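Local coordinates for putative isochorismatase (Streptomyces avermitilis, PDB 3KL2) that belongs to the isochorismatase-like cysteine hydrolases and is probably a hydrolase, at the interface of chains A and B and the interface of chains A and C. Coordinates in Å, arbitrary orientation; residue numbers count along the deposited sequence, not the author numbering. Chains: chain A/B/C, Putative isochorismatase.

Contact 1: the interface of chains A and B. Residues chain A 81, 108, 129-130, 132, 139; chain B 129, 141, 144.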
loop_
_atom_site.group_PDB
_atom_site.type_symbol
_atom_site.label_atom_id
_atom_site.label_comp_id
_atom_site.label_asym_id
_atom_site.label_seq_id
_atom_site.Cartn_x
_atom_site.Cartn_y
_atom_site.Cartn_z
ATOM N N THR A 81 2.548 4.303 -19.495
ATOM C CA THR A 81 2.061 5.283 -20.478
ATOM C C THR A 81 1.699 6.568 -19.777
ATOM O O THR A 81 1.391 6.505 -18.586
ATOM C CB THR A 81 0.750 4.813 -21.131
ATOM O OG1 THR A 81 -0.241 4.760 -20.114
ATOM C CG2 THR A 81 0.869 3.464 -21.763
ATOM N N LYS A 108 0.762 8.148 -24.327
ATOM C CA LYS A 108 -0.445 7.354 -24.696
ATOM C C LYS A 108 -0.869 7.577 -26.145
ATOM O O LYS A 108 -0.995 8.726 -26.587
ATOM C CB LYS A 108 -1.651 7.735 -23.827
ATOM C CG LYS A 108 -1.767 6.963 -22.537
ATOM C CD LYS A 108 -3.203 7.070 -21.926
ATOM C CE LYS A 108 -3.760 5.649 -21.576
ATOM N NZ LYS A 108 -2.887 4.897 -20.558
ATOM N N GLU A 129 -2.894 -2.225 -15.656
ATOM C CA GLU A 129 -3.179 -0.827 -15.912
ATOM C C GLU A 129 -2.785 0.083 -14.774
ATOM O O GLU A 129 -2.805 -0.304 -13.609
ATOM C CB GLU A 129 -4.680 -0.621 -16.089
ATOM C CG GLU A 129 -5.356 -1.451 -17.203
ATOM C CD GLU A 129 -6.906 -1.457 -17.073
ATOM O OE1 GLU A 129 -7.547 -2.166 -17.871
ATOM O OE2 GLU A 129 -7.494 -0.762 -16.185
ATOM N N GLY A 130 -2.518 1.326 -15.108
ATOM C CA GLY A 130 -2.226 2.319 -14.133
ATOM C C GLY A 130 -0.766 2.798 -14.135
ATOM O O GLY A 130 -0.523 3.911 -13.660
ATOM N N ARG A 132 2.514 4.395 -13.820
ATOM C CA ARG A 132 3.037 5.733 -14.023
ATOM C C ARG A 132 4.407 5.978 -13.389
ATOM O O ARG A 132 5.042 6.966 -13.684
ATOM C CB ARG A 132 2.078 6.737 -13.441
ATOM C CG ARG A 132 0.801 6.869 -14.215
ATOM C CD ARG A 132 1.027 7.480 -15.530
ATOM N NE ARG A 132 -0.213 7.848 -16.166
ATOM C CZ ARG A 132 -1.054 6.997 -16.752
ATOM N NH1 ARG A 132 -0.799 5.680 -16.801
ATOM N NH2 ARG A 132 -2.154 7.486 -17.316
ATOM N N SER A 139 1.517 1.927 -8.666
ATOM C CA SER A 139 0.455 2.716 -9.314
ATOM C C SER A 139 -0.472 1.886 -10.238
ATOM O O SER A 139 -1.121 2.456 -11.096
ATOM C CB SER A 139 1.079 3.879 -10.096
ATOM O OG SER A 139 2.040 3.393 -11.029
ATOM N N GLU B 129 -6.723 4.974 -13.819
ATOM C CA GLU B 129 -6.688 3.726 -14.470
ATOM C C GLU B 129 -6.505 2.645 -13.482
ATOM O O GLU B 129 -5.888 2.857 -12.446
ATOM C CB GLU B 129 -5.579 3.689 -15.505
ATOM C CG GLU B 129 -5.681 4.793 -16.541
ATOM C CD GLU B 129 -4.503 4.800 -17.504
ATOM O OE1 GLU B 129 -4.601 5.521 -18.544
ATOM O OE2 GLU B 129 -3.516 4.043 -17.264
ATOM N N ASN B 141 -3.907 4.099 -10.051
ATOM C CA ASN B 141 -2.908 5.102 -9.975
ATOM C C ASN B 141 -3.386 6.348 -9.300
ATOM O O ASN B 141 -2.722 7.371 -9.350
ATOM C CB ASN B 141 -2.343 5.373 -11.352
ATOM C CG ASN B 141 -3.387 5.797 -12.373
ATOM O OD1 ASN B 141 -4.527 6.028 -12.044
ATOM N ND2 ASN B 141 -2.967 5.896 -13.636
ATOM N N PHE B 144 -0.660 7.771 -6.609
ATOM C CA PHE B 144 0.442 8.283 -7.384
ATOM C C PHE B 144 0.149 9.650 -7.975
ATOM O O PHE B 144 0.953 10.531 -7.858
ATOM C CB PHE B 144 0.838 7.327 -8.490
ATOM C CG PHE B 144 2.076 7.740 -9.202
ATOM C CD1 PHE B 144 3.306 7.289 -8.787
ATOM C CD2 PHE B 144 2.018 8.634 -10.248
ATOM C CE1 PHE B 144 4.449 7.701 -9.446
ATOM C CE2 PHE B 144 3.173 9.042 -10.904
ATOM C CZ PHE B 144 4.369 8.585 -10.517
#
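B:Glu129 reaches across to A:Gly130, A:Lys108 and A:Arg132. Its CB lies 3.9 Å from the CA of A:Gly130, where a residue without a side chain lets the two backbones come near. CG stands anti to the carbonyl carbon (chi1 -57°), and the chain beyond it is extended, which carries the carboxylate out to two basic groups. CD has A:Lys108 NZ at 3.5 Å and A:Arg132 NH2 at 3.6 Å. At the tip, OE1 offers its syn lone pair to NZ of A:Lys108 at 2.7 Å; the side chains meet tip to tip in a salt bridge. The same NZ gives a hydrogen bond to A:Thr81 OG1, which is likely to help place the ammonium. OE2 takes NH1 of A:Arg132 at 3.2 Å, from above the carboxylate plane (the two planes stand 82° apart). Two positive charges would be expected to stabilise an ionised carboxylate. B:Asn141 has an amide suited to two tasks: ND2 lies 3.8 Å above the guanidinium centre and donates to A:Gly130 O at 3.1 Å, while OD1 accepts from the backbone N of B:Glu129. At the base of the arginine, A:Arg132 CB lies against one face of the B:Phe144 ring, toward its rim, 3.6 Å from CE2. Chain A contributes the loop after strand 126-127 and the end of helix 136-139, with A:Thr81 and A:Lys108 from two other loops; chain B adds the equivalent loop and its helix 142-148, within a two-fold symmetric interface.

Contact 2: the interface of chains A and C. Residues chain A 133-135, 138, 167; chain C 170, 173-174, 205.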
loop_
_atom_site.group_PDB
_atom_site.type_symbol
_atom_site.label_atom_id
_atom_site.label_comp_id
_atom_site.label_asym_id
_atom_site.label_seq_id
_atom_site.Cartn_x
_atom_site.Cartn_y
_atom_site.Cartn_z
ATOM N N GLY A 133 4.841 5.076 -12.508
ATOM C CA GLY A 133 6.116 5.194 -11.857
ATOM C C GLY A 133 6.897 3.993 -12.242
ATOM O O GLY A 133 6.666 3.405 -13.289
ATOM N N LEU A 134 7.840 3.625 -11.387
ATOM C CA LEU A 134 8.796 2.580 -11.699
ATOM C C LEU A 134 8.411 1.263 -11.100
ATOM O O LEU A 134 8.519 0.183 -11.739
ATOM C CB LEU A 134 10.177 2.998 -11.197
ATOM C CG LEU A 134 10.767 4.336 -11.722
ATOM C CD1 LEU A 134 10.578 4.515 -13.264
ATOM C CD2 LEU A 134 10.230 5.507 -10.966
ATOM N N ASP A 135 8.019 1.301 -9.840
ATOM C CA ASP A 135 7.573 0.074 -9.187
ATOM C C ASP A 135 6.227 -0.341 -9.784
ATOM O O ASP A 135 5.306 0.420 -9.776
ATOM C CB ASP A 135 7.446 0.351 -7.689
ATOM C CG ASP A 135 7.036 -0.873 -6.912
ATOM O OD1 ASP A 135 6.781 -1.946 -7.525
ATOM O OD2 ASP A 135 6.946 -0.749 -5.667
ATOM N N ALA A 138 3.270 0.012 -7.328
ATOM C CA ALA A 138 2.899 1.333 -6.700
ATOM C C ALA A 138 1.776 2.130 -7.393
ATOM O O ALA A 138 1.214 3.016 -6.794
ATOM C CB ALA A 138 4.146 2.253 -6.536
ATOM N N SER A 167 12.687 -2.337 -8.718
ATOM C CA SER A 167 11.690 -1.792 -7.794
ATOM C C SER A 167 10.522 -2.756 -7.569
ATOM O O SER A 167 10.065 -2.938 -6.439
ATOM C CB SER A 167 11.154 -0.490 -8.281
ATOM O OG SER A 167 12.123 0.481 -8.127
ATOM N N ARG C 170 13.283 4.271 -2.899
ATOM C CA ARG C 170 12.477 3.921 -4.085
ATOM C C ARG C 170 10.999 4.111 -3.835
ATOM O O ARG C 170 10.306 4.720 -4.650
ATOM C CB ARG C 170 12.750 2.469 -4.522
ATOM C CG ARG C 170 14.116 2.277 -5.235
ATOM C CD ARG C 170 14.426 0.823 -5.514
ATOM N NE ARG C 170 15.731 0.664 -6.145
ATOM C CZ ARG C 170 15.986 0.471 -7.448
ATOM N NH1 ARG C 170 15.044 0.398 -8.363
ATOM N NH2 ARG C 170 17.240 0.352 -7.838
ATOM N N TYR C 173 9.949 7.946 -3.308
ATOM C CA TYR C 173 9.829 8.645 -4.554
ATOM C C TYR C 173 8.547 8.243 -5.251
ATOM O O TYR C 173 7.810 9.087 -5.708
ATOM C CB TYR C 173 11.046 8.295 -5.381
ATOM C CG TYR C 173 11.094 8.877 -6.726
ATOM C CD1 TYR C 173 11.786 10.020 -6.955
ATOM C CD2 TYR C 173 10.532 8.217 -7.815
ATOM C CE1 TYR C 173 11.907 10.551 -8.244
ATOM C CE2 TYR C 173 10.650 8.733 -9.085
ATOM C CZ TYR C 173 11.344 9.920 -9.286
ATOM O OH TYR C 173 11.476 10.472 -10.539
ATOM N N GLU C 174 8.251 6.945 -5.286
ATOM C CA GLU C 174 6.958 6.492 -5.842
ATOM C C GLU C 174 5.789 7.186 -5.162
ATOM O O GLU C 174 4.769 7.431 -5.776
ATOM C CB GLU C 174 6.750 4.997 -5.621
ATOM C CG GLU C 174 7.612 4.089 -6.433
ATOM C CD GLU C 174 7.249 4.070 -7.878
ATOM O OE1 GLU C 174 6.172 4.577 -8.241
ATOM O OE2 GLU C 174 8.049 3.567 -8.681
ATOM N N PHE C 205 16.290 8.224 -7.852
ATOM C CA PHE C 205 15.144 8.264 -6.911
ATOM C C PHE C 205 15.244 9.261 -5.803
ATOM O O PHE C 205 14.370 9.270 -4.937
ATOM C CB PHE C 205 14.900 6.914 -6.247
ATOM C CG PHE C 205 14.685 5.779 -7.200
ATOM C CD1 PHE C 205 13.446 5.532 -7.722
ATOM C CD2 PHE C 205 15.725 4.917 -7.520
ATOM C CE1 PHE C 205 13.230 4.456 -8.588
ATOM C CE2 PHE C 205 15.542 3.824 -8.389
ATOM C CZ PHE C 205 14.284 3.594 -8.925
HETATM O O HOH W 1 4.822 3.100 -10.121
#
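Helix 164-174 of chain C presses its last residue, C:Glu174, into a loop of chain A beside A:Leu134 and A:Asp135, a helix-to-loop patch of a two-fold symmetric interface that may join subunits of the deposited tetramer. The side chain of C:Glu174 bends at chi2 (-71°), which turns its carboxylate toward two consecutive backbone amides. OE2 accepts from both: the N-H of A:Leu134 meets its syn lone pair at 2.7 Å, and the N-H of A:Asp135 comes from above the carboxylate plane, nearly straight (175° at H), at 2.5 Å. A carboxylate suits these amides, since one oxygen can serve two donors while the other, OE1, holds a water at 2.7 Å that also contacts the carbonyl O of A:Asp135. The small A:Ala138 lets the glutamate lie close, its CB packing on CD. An alanine in place of C:Glu174 would probably leave both amides without their acceptor across the interface and set the bridging water loose. Apolar groups flank this polar centre: CD2 of A:Leu134 crosses to C:Tyr173 CE2 at 3.8 Å and lies near C:Phe205 CE1. One face of the C:Arg170 guanidinium has C:Phe205 CE2 3.4 Å above its centre, a support that is likely to keep its edge turned to chain A. At that edge NH1 donates in plane to the hydroxyl OG of A:Ser167, 2.9 Å away.

Contact 3: the interface of chains A and B. Residues chain A 88-90, 97, 132-133, 139; chain B 144-145, 148-149.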
loop_
_atom_site.group_PDB
_atom_site.type_symbol
_atom_site.label_atom_id
_atom_site.label_comp_id
_atom_site.label_asym_id
_atom_site.label_seq_id
_atom_site.Cartn_x
_atom_site.Cartn_y
_atom_site.Cartn_z
ATOM N N GLU A 88 -0.609 14.463 -15.629
ATOM C CA GLU A 88 -0.822 13.522 -14.525
ATOM C C GLU A 88 0.338 13.517 -13.521
ATOM O O GLU A 88 0.228 12.863 -12.456
ATOM C CB GLU A 88 -1.010 12.052 -15.025
ATOM C CG GLU A 88 -2.153 11.875 -16.060
ATOM C CD GLU A 88 -2.126 10.530 -16.775
ATOM O OE1 GLU A 88 -1.087 10.141 -17.362
ATOM O OE2 GLU A 88 -3.162 9.840 -16.770
ATOM N N LEU A 89 1.455 14.166 -13.888
ATOM C CA LEU A 89 2.660 14.235 -13.048
ATOM C C LEU A 89 2.843 15.655 -12.579
ATOM O O LEU A 89 2.336 16.574 -13.211
ATOM C CB LEU A 89 3.901 13.855 -13.820
ATOM C CG LEU A 89 3.952 12.445 -14.396
ATOM C CD1 LEU A 89 5.362 12.208 -15.014
ATOM C CD2 LEU A 89 3.570 11.344 -13.375
ATOM N N THR A 90 3.582 15.823 -11.483
ATOM C CA THR A 90 4.151 17.131 -11.130
ATOM C C THR A 90 4.730 17.838 -12.332
ATOM O O THR A 90 5.364 17.212 -13.153
ATOM C CB THR A 90 5.322 17.010 -10.092
ATOM O OG1 THR A 90 5.905 18.306 -9.858
ATOM C CG2 THR A 90 6.413 15.991 -10.548
ATOM N N LEU A 97 12.139 10.057 -13.638
ATOM C CA LEU A 97 10.926 10.385 -14.400
ATOM C C LEU A 97 11.069 11.708 -15.123
ATOM O O LEU A 97 10.348 11.969 -16.073
ATOM C CB LEU A 97 9.660 10.411 -13.528
ATOM C CG LEU A 97 9.000 9.091 -13.103
ATOM C CD1 LEU A 97 7.795 9.405 -12.225
ATOM C CD2 LEU A 97 8.600 8.160 -14.301
ATOM N N ARG A 132 2.514 4.395 -13.820
ATOM C CA ARG A 132 3.037 5.733 -14.023
ATOM C C ARG A 132 4.407 5.978 -13.389
ATOM O O ARG A 132 5.042 6.966 -13.684
ATOM C CB ARG A 132 2.078 6.737 -13.441
ATOM C CG ARG A 132 0.801 6.869 -14.215
ATOM C CD ARG A 132 1.027 7.480 -15.530
ATOM N NE ARG A 132 -0.213 7.848 -16.166
ATOM C CZ ARG A 132 -1.054 6.997 -16.752
ATOM N NH1 ARG A 132 -0.799 5.680 -16.801
ATOM N NH2 ARG A 132 -2.154 7.486 -17.316
ATOM N N GLY A 133 4.841 5.076 -12.508
ATOM C CA GLY A 133 6.116 5.194 -11.857
ATOM C C GLY A 133 6.897 3.993 -12.242
ATOM O O GLY A 133 6.666 3.405 -13.289
ATOM N N SER A 139 1.517 1.927 -8.666
ATOM C CA SER A 139 0.455 2.716 -9.314
ATOM C C SER A 139 -0.472 1.886 -10.238
ATOM O O SER A 139 -1.121 2.456 -11.096
ATOM C CB SER A 139 1.079 3.879 -10.096
ATOM O OG SER A 139 2.040 3.393 -11.029
ATOM N N PHE B 144 -0.660 7.771 -6.609
ATOM C CA PHE B 144 0.442 8.283 -7.384
ATOM C C PHE B 144 0.149 9.650 -7.975
ATOM O O PHE B 144 0.953 10.531 -7.858
ATOM C CB PHE B 144 0.838 7.327 -8.490
ATOM C CG PHE B 144 2.076 7.740 -9.202
ATOM C CD1 PHE B 144 3.306 7.289 -8.787
ATOM C CD2 PHE B 144 2.018 8.634 -10.248
ATOM C CE1 PHE B 144 4.449 7.701 -9.446
ATOM C CE2 PHE B 144 3.173 9.042 -10.904
ATOM C CZ PHE B 144 4.369 8.585 -10.517
ATOM N N ILE B 145 -1.004 9.840 -8.597
ATOM C CA ILE B 145 -1.248 11.046 -9.369
ATOM C C ILE B 145 -1.545 12.227 -8.458
ATOM O O ILE B 145 -1.050 13.327 -8.675
ATOM C CB ILE B 145 -2.389 10.796 -10.419
ATOM C CG1 ILE B 145 -1.879 9.856 -11.519
ATOM C CG2 ILE B 145 -2.881 12.067 -10.996
ATOM C CD1 ILE B 145 -2.872 9.603 -12.645
ATOM N N SER B 148 1.777 13.086 -6.919
ATOM C CA SER B 148 2.587 13.760 -7.926
ATOM C C SER B 148 2.128 15.219 -8.190
ATOM O O SER B 148 2.966 16.102 -8.381
ATOM C CB SER B 148 2.638 13.003 -9.245
ATOM O OG SER B 148 3.772 13.438 -9.971
ATOM N N LYS B 149 0.834 15.479 -8.162
ATOM C CA LYS B 149 0.327 16.819 -8.490
ATOM C C LYS B 149 0.277 17.767 -7.282
ATOM O O LYS B 149 -0.117 18.906 -7.411
ATOM C CB LYS B 149 -1.080 16.698 -9.117
ATOM C CG LYS B 149 -1.070 15.946 -10.494
ATOM C CD LYS B 149 -2.471 15.764 -11.121
ATOM C CE LYS B 149 -3.102 17.092 -11.524
ATOM N NZ LYS B 149 -2.182 17.866 -12.397
#
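The hydroxyl OG of B:Ser148 accepts the backbone N-H of A:Thr90 at 2.8 Å and 168° at H. OG stands anti to its own backbone N (chi1 -159°), which aims it from helix 142-148 at the chain A loop; a serine is short enough to bond there while its OG also rests against A:Leu89 CA. One helix turn earlier, B:Phe144 presents its rim to two leucines. A:Leu89 CD2 comes to the ring edge in plane, 3.4 Å from CE2, and A:Leu97 CD1 meets the same rim tip to tip at CZ. A:Gly133, with no side chain, lets the ring come near, its CA 3.9 Å from CE1, on the face that A:Arg132 CB also meets. Alongside, B:Ile145 lays its branches against A:Glu88: CD1 touches CB at 3.9 Å, and CG2 faces the carbonyl O. The carboxylate of A:Glu88 is held within chain A by A:Arg132, side-on, with NE to OE1 at 2.7 Å and NH2 to OE2 at 2.6 Å. The pairing is likely to offset part of the glutamate's charge and steady the wall that receives the isoleucine. Helix 142-148 of chain B and the loops and helix 96-103 of chain A form a mostly apolar patch that would help hold the two chains together.

Contact 1 and contact 3 are parts of the same A-B interface, their C-alpha centres about 8 Å apart, and share A:Arg132, A:Ser139 and B:Phe144. Contact 2 faces chain C instead, about 12 Å from contact 1 and 10 Å from contact 3, with which it shares A:Gly133. The chain A stretch from A:Glu129 to A:Ser139, including helix 136-139, thus serves two neighbouring subunits. In this family such a stretch carries the catalytic lysine, and helix 164-174 starts at the cysteine that the family uses as nucleophile, so assembly and active-site shape may be coupled.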